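Local atomic coordinates of COG1633: Uncharacterized conserved protein (Magnetospirillum magnetotacticum, PDB entry 2OH3), a protein that is of unknown function but belongs to the rubrerythrin family of the ferritin clan and binds a zinc ion within its helical bundle. Residues M109-K113 and F131-A136. Where two conformers were deposited one is given. Numbering follows the deposited sequence.
Sequences MEYYK and FAAEEA. With ZN (zinc ion), chain B.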
loop_
_atom_site.group_PDB
_atom_site.type_symbol
_atom_site.label_atom_id
_atom_site.label_comp_id
_atom_site.label_asym_id
_atom_site.label_seq_id
_atom_site.Cartn_x
_atom_site.Cartn_y
_atom_site.Cartn_z
HETATM N N MSE A 109 1.159 -16.530 -2.944
HETATM C CA MSE A 109 0.997 -17.960 -3.172
HETATM C C MSE A 109 -0.442 -18.338 -3.135
HETATM O O MSE A 109 -0.917 -19.082 -4.003
HETATM C CB MSE A 109 1.710 -18.771 -2.092
HETATM C CG MSE A 109 1.789 -20.244 -2.353
HETATM SE SE MSE A 109 2.383 -21.169 -0.768
HETATM C CE MSE A 109 0.964 -20.786 0.383
ATOM N N GLU A 110 -1.132 -17.875 -2.092
ATOM C CA GLU A 110 -2.534 -18.181 -1.939
ATOM C C GLU A 110 -3.399 -17.651 -3.072
ATOM O O GLU A 110 -4.326 -18.335 -3.487
ATOM C CB GLU A 110 -3.035 -17.686 -0.589
ATOM C CG GLU A 110 -2.571 -18.617 0.552
ATOM C CD GLU A 110 -3.084 -18.186 1.900
ATOM O OE1 GLU A 110 -3.576 -17.032 2.003
ATOM O OE2 GLU A 110 -2.984 -19.005 2.843
ATOM N N TYR A 111 -3.117 -16.453 -3.570
ATOM C CA TYR A 111 -3.827 -15.970 -4.775
ATOM C C TYR A 111 -3.664 -16.898 -5.978
ATOM O O TYR A 111 -4.619 -17.228 -6.700
ATOM C CB TYR A 111 -3.388 -14.568 -5.209
ATOM C CG TYR A 111 -3.991 -14.261 -6.583
ATOM C CD1 TYR A 111 -5.329 -13.936 -6.710
ATOM C CD2 TYR A 111 -3.255 -14.422 -7.734
ATOM C CE1 TYR A 111 -5.913 -13.731 -7.954
ATOM C CE2 TYR A 111 -3.835 -14.191 -9.014
ATOM C CZ TYR A 111 -5.136 -13.841 -9.104
ATOM O OH TYR A 111 -5.738 -13.629 -10.322
ATOM N N TYR A 112 -2.437 -17.288 -6.236
ATOM C CA TYR A 112 -2.182 -18.212 -7.322
ATOM C C TYR A 112 -2.890 -19.554 -7.129
ATOM O O TYR A 112 -3.490 -20.060 -8.049
ATOM C CB TYR A 112 -0.690 -18.404 -7.498
ATOM C CG TYR A 112 0.032 -17.157 -8.024
ATOM C CD1 TYR A 112 -0.461 -16.423 -9.087
ATOM C CD2 TYR A 112 1.205 -16.724 -7.422
ATOM C CE1 TYR A 112 0.234 -15.261 -9.565
ATOM C CE2 TYR A 112 1.884 -15.601 -7.854
ATOM C CZ TYR A 112 1.411 -14.879 -8.934
ATOM O OH TYR A 112 2.117 -13.756 -9.343
ATOM N N LYS A 113 -2.829 -20.127 -5.937
ATOM C CA LYS A 113 -3.514 -21.397 -5.687
ATOM C C LYS A 113 -5.025 -21.311 -5.869
ATOM O O LYS A 113 -5.669 -22.241 -6.360
ATOM C CB LYS A 113 -3.242 -21.846 -4.261
ATOM C CG LYS A 113 -1.842 -22.354 -4.022
ATOM C CD LYS A 113 -1.600 -22.595 -2.534
ATOM C CE LYS A 113 -2.373 -23.761 -1.989
ATOM N NZ LYS A 113 -1.970 -25.019 -2.688
ATOM N N PHE A 131 2.995 -20.982 -10.790
ATOM C CA PHE A 131 3.397 -19.792 -10.029
ATOM C C PHE A 131 3.287 -20.040 -8.519
ATOM O O PHE A 131 4.163 -19.629 -7.771
ATOM C CB PHE A 131 2.577 -18.558 -10.392
ATOM C CG PHE A 131 2.856 -17.992 -11.773
ATOM C CD1 PHE A 131 3.725 -18.612 -12.674
ATOM C CD2 PHE A 131 2.178 -16.883 -12.185
ATOM C CE1 PHE A 131 3.911 -18.097 -13.961
ATOM C CE2 PHE A 131 2.358 -16.354 -13.460
ATOM C CZ PHE A 131 3.213 -16.985 -14.352
ATOM N N ALA A 132 2.225 -20.718 -8.085
ATOM C CA ALA A 132 2.047 -21.097 -6.665
ATOM C C ALA A 132 3.172 -21.993 -6.134
ATOM O O ALA A 132 3.638 -21.789 -5.005
ATOM C CB ALA A 132 0.772 -21.782 -6.492
ATOM N N ALA A 133 3.595 -22.984 -6.923
ATOM C CA ALA A 133 4.687 -23.874 -6.535
ATOM C C ALA A 133 5.984 -23.101 -6.319
ATOM O O ALA A 133 6.717 -23.371 -5.363
ATOM C CB ALA A 133 4.888 -24.997 -7.576
ATOM N N GLU A 134 6.280 -22.161 -7.210
ATOM C CA GLU A 134 7.477 -21.346 -7.025
ATOM C C GLU A 134 7.369 -20.395 -5.819
ATOM O O GLU A 134 8.343 -20.233 -5.090
ATOM C CB GLU A 134 7.825 -20.565 -8.301
ATOM C CG GLU A 134 9.077 -19.677 -8.198
ATOM C CD GLU A 134 10.406 -20.401 -8.363
ATOM O OE1 GLU A 134 10.454 -21.512 -8.935
ATOM O OE2 GLU A 134 11.424 -19.826 -7.930
ATOM N N GLU A 135 6.222 -19.777 -5.598
ATOM C CA GLU A 135 6.098 -18.905 -4.457
ATOM C C GLU A 135 6.273 -19.700 -3.199
ATOM O O GLU A 135 6.852 -19.200 -2.251
ATOM C CB GLU A 135 4.766 -18.138 -4.489
ATOM C CG GLU A 135 4.716 -17.210 -5.711
ATOM C CD GLU A 135 5.945 -16.316 -5.779
ATOM O OE1 GLU A 135 6.277 -15.756 -4.744
ATOM O OE2 GLU A 135 6.614 -16.220 -6.822
ATOM N N ALA A 136 5.817 -20.956 -3.217
ATOM C CA ALA A 136 5.937 -21.891 -2.087
ATOM C C ALA A 136 7.385 -22.187 -1.763
ATOM O O ALA A 136 7.770 -22.298 -0.597
ATOM C CB ALA A 136 5.191 -23.204 -2.384
HETATM ZN ZN ZN B . 7.919 -15.113 -4.120
#
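The last two helices of the ferritin-like four-helix bundle, 94-118 and 122-148, meet here beside the metal site. Segments 109-113 and 131-136 run antiparallel, at 158°, with axes approaching to 8.2 Å. This close packing rests on Ala132, whose CA lies 4.8 Å from the CA of Met109 and whose CB touches Tyr112 CB at 3.8 Å and Lys113 CG at 3.6 Å. Toward the bundle interior, Tyr112 and Phe131 form a T-shaped pair: the edge of Phe131 meets the face of Tyr112, with ring centroids 5.3 Å apart and planes at 82°. Phe131 CB also makes a CH-pi contact, 3.7 Å from the centroid of the Tyr112 ring and almost on its normal. Helix 6-33 backs Tyr112 with Ala13 and Leu16, while Phe131 reaches His53 and Ile57 of helix 37-61. On the outer side, the selenomethionine Met109 places SE 3.8 Å from Ala136 CB and CG 3.6 Å from Ala132 O. The hydrocarbon part of Glu135 lies against Met109 and Tyr112, its CB 3.9 Å from Met109 CB and its CG 3.9 Å from Tyr112 CE2 at the ring edge. Beyond these methylenes its carboxylate turns to the metal, OE1 binding ZN at 1.9 Å; Glu105, from the same helix as Met109, and His138 also bind it. The side-chain contacts across the interface are mainly apolar and aromatic; Glu135 packs its methylene groups against the neighbouring helix and coordinates zinc with its carboxylate, so one residue belongs both to the helix packing and to the metal site.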